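Local structure of glutamate--LysW ligase ArgX (Sulfolobus tokodaii, 3VPB) at residues Ala50-Val55 / Leu61-Val66. The protein probably joins glutamate to the C-terminal glutamate of the carrier protein LysW at the expense of ATP, a step of arginine biosynthesis. Residues are numbered along the deposited sequence; the frame is centred on the assembly and turned at random. Where two conformers were deposited one is given.
Sequences AIIRPV and LYSSAV
Ile52 of strand 49-52 pushes its whole branched side chain against two neighbouring serines on helix 57-69. CG1 meets Ser64 CB at 4.0 Å, and beyond it CD1 reaches the helix backbone, 4.0 Å from Ser64 CA. A chi1 of -59° sets CG1 beside the backbone N and CG2 anti to it, and CG2 approaches Ser63 OG at 4.0 Å. The CA atoms of Ile52 and Ser64 are 6.7 Å apart, consistent with the small serine side chains. Both buried hydroxyls are satisfied elsewhere, Ser63 OG by Arg59 O one turn back, Ser64 OG by Thr74 OG1 and Asn76 O; the all-hydrocarbon Ile52 meets them by van der Waals contact. With an alanine here, CG1, CG2 and CD1 would be gone, which is likely to leave a gap against both serines and to deprive Ile81 and Leu67 of a packing partner. Past this tight patch the contact thins to Pro54, whose CG edges up to Ser63 OG at 4.1 Å. The helix side bearing Tyr62 and Ala65 turns from the strand and is covered by a second subunit rather than solvent. The pairing belongs to a beta-alpha-beta crossover, strand 49-52 to helix 57-69 to strand 73-75, in the parallel-sheet, Rossmann-like preATP-grasp domain.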
# COMPACT_ATOMS: atom_id res chain seq x y z
N ALA B 50 -29.69 -14.85 4.51
CA ALA B 50 -28.39 -14.46 5.11
C ALA B 50 -28.41 -12.97 5.45
O ALA B 50 -28.82 -12.15 4.62
CB ALA B 50 -27.25 -14.77 4.14
N ILE B 51 -28.00 -12.61 6.67
CA ILE B 51 -27.97 -11.19 7.07
C ILE B 51 -26.51 -10.83 6.99
O ILE B 51 -25.70 -11.45 7.67
CB ILE B 51 -28.50 -11.00 8.49
CG1 ILE B 51 -29.95 -11.50 8.60
CG2 ILE B 51 -28.38 -9.50 8.95
CD1 ILE B 51 -30.51 -11.35 10.04
N ILE B 52 -26.17 -9.91 6.09
CA ILE B 52 -24.76 -9.72 5.73
C ILE B 52 -24.24 -8.56 6.58
O ILE B 52 -24.58 -7.41 6.33
CB ILE B 52 -24.60 -9.37 4.20
CG1 ILE B 52 -25.17 -10.49 3.28
CG2 ILE B 52 -23.12 -9.07 3.89
CD1 ILE B 52 -24.53 -11.91 3.50
N ARG B 53 -23.36 -8.88 7.52
CA ARG B 53 -22.90 -7.93 8.53
C ARG B 53 -21.37 -7.66 8.66
O ARG B 53 -20.97 -6.99 9.59
CB ARG B 53 -23.49 -8.32 9.90
CG ARG B 53 -25.03 -8.18 9.98
CD ARG B 53 -25.48 -6.76 9.67
NE ARG B 53 -24.89 -5.80 10.62
CZ ARG B 53 -25.20 -4.51 10.66
NH1 ARG B 53 -24.63 -3.71 11.56
NH2 ARG B 53 -26.10 -4.03 9.81
N PRO B 54 -20.52 -8.17 7.73
CA PRO B 54 -19.11 -7.83 7.91
C PRO B 54 -18.85 -6.32 7.86
O PRO B 54 -19.50 -5.59 7.10
CB PRO B 54 -18.43 -8.51 6.69
CG PRO B 54 -19.34 -9.63 6.35
CD PRO B 54 -20.70 -9.00 6.53
N VAL B 55 -17.85 -5.90 8.64
CA VAL B 55 -17.40 -4.50 8.71
C VAL B 55 -16.61 -4.20 7.43
O VAL B 55 -16.61 -3.06 6.93
CB VAL B 55 -16.50 -4.25 9.95
CG1 VAL B 55 -16.14 -2.75 10.11
CG2 VAL B 55 -17.15 -4.80 11.23
N LEU B 61 -19.45 -7.88 0.37
CA LEU B 61 -19.71 -8.09 -1.05
C LEU B 61 -19.52 -9.55 -1.45
O LEU B 61 -20.39 -10.16 -2.07
CB LEU B 61 -18.81 -7.19 -1.91
CG LEU B 61 -18.98 -7.30 -3.41
CD1 LEU B 61 -20.45 -6.94 -3.89
CD2 LEU B 61 -17.97 -6.43 -4.12
N TYR B 62 -18.40 -10.12 -1.04
CA TYR B 62 -18.06 -11.46 -1.51
C TYR B 62 -18.82 -12.56 -0.78
O TYR B 62 -19.19 -13.55 -1.43
CB TYR B 62 -16.54 -11.70 -1.45
CG TYR B 62 -15.75 -10.79 -2.36
CD1 TYR B 62 -14.53 -10.25 -1.96
CD2 TYR B 62 -16.25 -10.41 -3.61
CE1 TYR B 62 -13.83 -9.40 -2.82
CE2 TYR B 62 -15.55 -9.57 -4.46
CZ TYR B 62 -14.33 -9.07 -4.04
OH TYR B 62 -13.62 -8.23 -4.87
N SER B 63 -19.07 -12.41 0.53
CA SER B 63 -19.85 -13.43 1.24
C SER B 63 -21.26 -13.46 0.65
O SER B 63 -21.81 -14.54 0.46
CB SER B 63 -19.90 -13.18 2.75
OG SER B 63 -20.41 -11.89 3.07
N SER B 64 -21.81 -12.28 0.35
CA SER B 64 -23.16 -12.18 -0.24
C SER B 64 -23.20 -12.88 -1.61
O SER B 64 -24.14 -13.61 -1.92
CB SER B 64 -23.58 -10.71 -0.35
OG SER B 64 -24.93 -10.56 -0.75
N ALA B 65 -22.19 -12.62 -2.44
CA ALA B 65 -22.13 -13.25 -3.76
C ALA B 65 -22.07 -14.78 -3.68
O ALA B 65 -22.76 -15.48 -4.44
CB ALA B 65 -20.92 -12.74 -4.51
N VAL B 66 -21.24 -15.31 -2.78
CA VAL B 66 -21.13 -16.76 -2.62
C VAL B 66 -22.43 -17.38 -2.12
O VAL B 66 -22.87 -18.40 -2.64
CB VAL B 66 -19.97 -17.19 -1.73
CG1 VAL B 66 -19.90 -18.77 -1.61
CG2 VAL B 66 -18.62 -16.64 -2.30